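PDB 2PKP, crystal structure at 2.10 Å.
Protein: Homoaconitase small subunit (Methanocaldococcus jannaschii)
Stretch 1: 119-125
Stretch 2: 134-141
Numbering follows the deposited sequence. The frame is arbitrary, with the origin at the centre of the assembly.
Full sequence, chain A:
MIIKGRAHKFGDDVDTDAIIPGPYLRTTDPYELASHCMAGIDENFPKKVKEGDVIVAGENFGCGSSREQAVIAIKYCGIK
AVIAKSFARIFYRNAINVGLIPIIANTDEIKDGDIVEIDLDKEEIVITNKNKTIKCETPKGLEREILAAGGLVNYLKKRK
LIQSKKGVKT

Stretch 1, residues 119-125: DLDKEEI
Stretch 2 (134-141) IKCETPKG

Residues 119-125 and 134-141 of the homoaconitase small subunit pair as antiparallel strands at one end and are pinned by a single carboxylate at the other, burying 465 Å² in all. Ile 125 and Ile 134 form a hydrogen-bonded pair (CA-CA 5.3 Å) in which both backbone groups are satisfied reciprocally: Ile 125 N donates to Ile 134 O at 2.8 Å, and Ile 134 N to Ile 125 O at 2.9 Å. One step on, Glu 124 and Lys 135 make the non-hydrogen-bonded pair (CA-CA 4.5 Å), with Glu 124 CA 3.3 Å from Ile 134 O in a CA-H...O contact. Past this pair, Cys 136 N donates to Glu 123 O at 3.2 Å (158°).

The strand residues adopt extended phi/psi, whereas Leu 120 to Lys 122 have helical phi/psi without regular helical hydrogen bonds and Glu 123 has positive phi (60/54). Asp 119 (chi1 t) closes this turn: its OD1 accepts from Lys 122 N at 2.9 Å and weakly from Asp 121 N at 3.0 Å; Asp 119 N donates to Glu 124 O at 2.9 Å.

Glu 123 (chi1 m, chi2 t, chi3 -68°) brings its carboxylate to the second stretch. There Glu 123 OE2 accepts three hydrogen bonds: from Thr 138 N at 3.1 Å (173°), from Thr 138 OG1 (chi1 p) at 2.9 Å, and from Lys 140 NZ at 2.7 Å, the last also a salt bridge. Lys 140 folds back through m, m, t, m rotamers, so that Lys 140 NZ also donates to Thr 138 O at 2.9 Å.

Ile 125 (m, t) is buried, its branched apolar side chain filling the face shared with Ile 134 (p, t): Ile 125 CB lies 3.9 Å from Ile 134 CG1, and Ile 125 CD1 3.8 Å from Cys 136 CB. Cys 136 and Thr 138 point CA-to-CB toward the first stretch; Thr suits its place, offering a hydroxyl to Glu 123 OE2 and its methyl CG2 to Leu 120 CD2 (3.9 Å). Glu 124 and Lys 135 occupy the other face, their charged ends free of cross-stretch bonds.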

ATOM      1  N   ASP A 119      11.609  -5.316   5.982  1.00 20.10           N
ATOM      2  CA  ASP A 119      10.993  -5.257   7.304  1.00 20.25           C
ATOM      3  C   ASP A 119      11.471  -3.954   7.925  1.00 19.19           C
ATOM      4  O   ASP A 119      12.613  -3.856   8.372  1.00 19.62           O
ATOM      5  CB  ASP A 119      11.435  -6.438   8.168  1.00 22.99           C
ATOM      6  CG  ASP A 119      10.667  -6.526   9.479  1.00 22.76           C
ATOM      7  OD1 ASP A 119      10.469  -5.487  10.137  1.00 20.77           O
ATOM      8  OD2 ASP A 119      10.264  -7.642   9.856  1.00 29.05           O
ATOM      9  N   LEU A 120      10.595  -2.955   7.939  1.00 20.74           N
ATOM     10  CA  LEU A 120      10.942  -1.638   8.469  1.00 24.42           C
ATOM     11  C   LEU A 120      11.225  -1.622   9.968  1.00 24.80           C
ATOM     12  O   LEU A 120      11.973  -0.775  10.450  1.00 27.07           O
ATOM     13  CB  LEU A 120       9.836  -0.629   8.130  1.00 22.08           C
ATOM     14  CG  LEU A 120       9.532  -0.502   6.635  1.00 25.20           C
ATOM     15  CD1 LEU A 120       8.393   0.486   6.411  1.00 27.85           C
ATOM     16  CD2 LEU A 120      10.774  -0.047   5.902  1.00 24.27           C
ATOM     17  N   ASP A 121      10.640  -2.556  10.707  1.00 24.49           N
ATOM     18  CA  ASP A 121      10.878  -2.596  12.144  1.00 24.40           C
ATOM     19  C   ASP A 121      12.223  -3.225  12.483  1.00 23.22           C
ATOM     20  O   ASP A 121      12.903  -2.777  13.400  1.00 22.68           O
ATOM     21  CB  ASP A 121       9.748  -3.348  12.857  1.00 27.07           C
ATOM     22  CG  ASP A 121       8.448  -2.558  12.875  1.00 29.36           C
ATOM     23  OD1 ASP A 121       8.506  -1.326  13.053  1.00 32.45           O
ATOM     24  OD2 ASP A 121       7.366  -3.161  12.723  1.00 32.04           O
ATOM     25  N   LYS A 122      12.614  -4.255  11.738  1.00 20.11           N
ATOM     26  CA  LYS A 122      13.892  -4.916  11.990  1.00 21.55           C
ATOM     27  C   LYS A 122      15.021  -4.259  11.196  1.00 20.17           C
ATOM     28  O   LYS A 122      16.198  -4.467  11.490  1.00 19.41           O
ATOM     29  CB  LYS A 122      13.829  -6.394  11.595  1.00 23.82           C
ATOM     30  CG  LYS A 122      12.806  -7.241  12.333  1.00 28.62           C
ATOM     31  CD  LYS A 122      12.985  -8.697  11.930  1.00 33.24           C
ATOM     32  CE  LYS A 122      11.881  -9.589  12.471  1.00 39.73           C
ATOM     33  NZ  LYS A 122      12.091 -11.010  12.049  1.00 43.43           N
ATOM     34  N   GLU A 123      14.649  -3.468  10.193  1.00 17.57           N
ATOM     35  CA  GLU A 123      15.612  -2.803   9.325  1.00 17.97           C
ATOM     36  C   GLU A 123      16.491  -3.830   8.617  1.00 16.67           C
ATOM     37  O   GLU A 123      17.723  -3.786   8.672  1.00 15.96           O
ATOM     38  CB  GLU A 123      16.470  -1.823  10.118  1.00 18.82           C
ATOM     39  CG  GLU A 123      15.709  -0.585  10.523  1.00 26.35           C
ATOM     40  CD  GLU A 123      16.609   0.486  11.075  1.00 28.84           C
ATOM     41  OE1 GLU A 123      17.160   0.284  12.175  1.00 32.31           O
ATOM     42  OE2 GLU A 123      16.774   1.526  10.401  1.00 33.25           O
ATOM     43  N   GLU A 124      15.824  -4.766   7.961  1.00 17.80           N
ATOM     44  CA  GLU A 124      16.483  -5.819   7.213  1.00 17.93           C
ATOM     45  C   GLU A 124      15.694  -6.005   5.940  1.00 15.23           C
ATOM     46  O   GLU A 124      14.505  -5.688   5.885  1.00 15.40           O
ATOM     47  CB  GLU A 124      16.448  -7.147   7.965  1.00 20.04           C
ATOM     48  CG  GLU A 124      16.980  -7.110   9.365  1.00 27.94           C
ATOM     49  CD  GLU A 124      16.966  -8.487   9.988  1.00 29.30           C
ATOM     50  OE1 GLU A 124      15.903  -9.146   9.951  1.00 30.23           O
ATOM     51  OE2 GLU A 124      18.018  -8.911  10.506  1.00 36.88           O
ATOM     52  N   ILE A 125      16.362  -6.526   4.925  1.00 12.61           N
ATOM     53  CA  ILE A 125      15.722  -6.803   3.655  1.00 11.65           C
ATOM     54  C   ILE A 125      15.999  -8.264   3.398  1.00 12.74           C
ATOM     55  O   ILE A 125      17.152  -8.660   3.281  1.00 10.86           O
ATOM     56  CB  ILE A 125      16.342  -5.994   2.507  1.00 12.44           C
ATOM     57  CG1 ILE A 125      16.102  -4.498   2.725  1.00 12.55           C
ATOM     58  CG2 ILE A 125      15.761  -6.472   1.182  1.00  9.57           C
ATOM     59  CD1 ILE A 125      16.893  -3.609   1.792  1.00 12.86           C
ATOM     60  N   ILE A 134      19.924  -8.825   4.255  1.00 11.37           N
ATOM     61  CA  ILE A 134      20.925  -7.782   4.411  1.00 11.30           C
ATOM     62  C   ILE A 134      20.366  -6.664   5.276  1.00 13.99           C
ATOM     63  O   ILE A 134      19.150  -6.471   5.350  1.00 12.73           O
ATOM     64  CB  ILE A 134      21.370  -7.190   3.048  1.00 12.54           C
ATOM     65  CG1 ILE A 134      20.201  -6.463   2.378  1.00 13.07           C
ATOM     66  CG2 ILE A 134      21.886  -8.307   2.136  1.00 11.99           C
ATOM     67  CD1 ILE A 134      20.546  -5.876   1.003  1.00 13.52           C
ATOM     68  N   LYS A 135      21.251  -5.945   5.955  1.00 14.10           N
ATOM     69  CA  LYS A 135      20.808  -4.841   6.788  1.00 17.05           C
ATOM     70  C   LYS A 135      20.518  -3.637   5.903  1.00 17.92           C
ATOM     71  O   LYS A 135      21.066  -3.511   4.806  1.00 17.48           O
ATOM     72  CB  LYS A 135      21.884  -4.453   7.808  1.00 21.91           C
ATOM     73  CG  LYS A 135      22.097  -5.481   8.905  1.00 32.14           C
ATOM     74  CD  LYS A 135      23.060  -4.964   9.957  1.00 39.70           C
ATOM     75  CE  LYS A 135      23.232  -5.958  11.093  1.00 40.20           C
ATOM     76  NZ  LYS A 135      24.279  -5.490  12.039  1.00 49.32           N
ATOM     77  N   CYS A 136      19.644  -2.760   6.386  1.00 18.06           N
ATOM     78  CA  CYS A 136      19.314  -1.541   5.670  1.00 16.89           C
ATOM     79  C   CYS A 136      19.117  -0.455   6.717  1.00 17.31           C
ATOM     80  O   CYS A 136      19.060  -0.730   7.915  1.00 14.77           O
ATOM     81  CB  CYS A 136      18.033  -1.699   4.833  1.00 15.73           C
ATOM     82  SG  CYS A 136      16.487  -1.948   5.764  1.00 14.37           S
ATOM     83  N   GLU A 137      19.039   0.780   6.256  1.00 14.93           N
ATOM     84  CA  GLU A 137      18.829   1.902   7.142  1.00 16.85           C
ATOM     85  C   GLU A 137      17.575   2.611   6.670  1.00 18.14           C
ATOM     86  O   GLU A 137      17.483   3.034   5.511  1.00 16.17           O
ATOM     87  CB  GLU A 137      20.024   2.853   7.102  1.00 20.36           C
ATOM     88  CG  GLU A 137      19.742   4.206   7.741  1.00 29.81           C
ATOM     89  CD  GLU A 137      20.998   5.026   7.960  1.00 34.35           C
ATOM     90  OE1 GLU A 137      21.822   5.111   7.024  1.00 37.54           O
ATOM     91  OE2 GLU A 137      21.158   5.590   9.068  1.00 39.61           O
ATOM     92  N   THR A 138      16.602   2.713   7.567  1.00 17.00           N
ATOM     93  CA  THR A 138      15.344   3.366   7.258  1.00 17.96           C
ATOM     94  C   THR A 138      15.356   4.778   7.839  1.00 19.85           C
ATOM     95  O   THR A 138      16.198   5.110   8.672  1.00 18.80           O
ATOM     96  CB  THR A 138      14.170   2.595   7.869  1.00 18.17           C
ATOM     97  OG1 THR A 138      14.291   2.606   9.295  1.00 17.88           O
ATOM     98  CG2 THR A 138      14.173   1.145   7.381  1.00 19.56           C
ATOM     99  N   PRO A 139      14.419   5.630   7.402  1.00 20.49           N
ATOM    100  CA  PRO A 139      14.361   7.002   7.911  1.00 19.90           C
ATOM    101  C   PRO A 139      14.051   7.034   9.415  1.00 19.29           C
ATOM    102  O   PRO A 139      13.359   6.158   9.940  1.00 18.22           O
ATOM    103  CB  PRO A 139      13.244   7.631   7.075  1.00 21.04           C
ATOM    104  CG  PRO A 139      13.289   6.850   5.794  1.00 23.30           C
ATOM    105  CD  PRO A 139      13.462   5.442   6.296  1.00 22.23           C
ATOM    106  N   LYS A 140      14.570   8.046  10.096  1.00 19.77           N
ATOM    107  CA  LYS A 140      14.359   8.207  11.530  1.00 23.63           C
ATOM    108  C   LYS A 140      13.790   9.594  11.816  1.00 24.90           C
ATOM    109  O   LYS A 140      13.506  10.365  10.899  1.00 22.83           O
ATOM    110  CB  LYS A 140      15.686   8.070  12.279  1.00 26.69           C
ATOM    111  CG  LYS A 140      16.406   6.751  12.090  1.00 29.04           C
ATOM    112  CD  LYS A 140      15.667   5.613  12.757  1.00 32.01           C
ATOM    113  CE  LYS A 140      16.498   4.345  12.709  1.00 32.90           C
ATOM    114  NZ  LYS A 140      16.886   4.020  11.311  1.00 37.04           N
ATOM    115  N   GLY A 141      13.640   9.899  13.102  1.00 26.10           N
ATOM    116  CA  GLY A 141      13.144  11.196  13.527  1.00 26.62           C
ATOM    117  C   GLY A 141      11.933  11.767  12.813  1.00 25.54           C
ATOM    118  O   GLY A 141      10.964  11.062  12.534  1.00 26.50           O
TER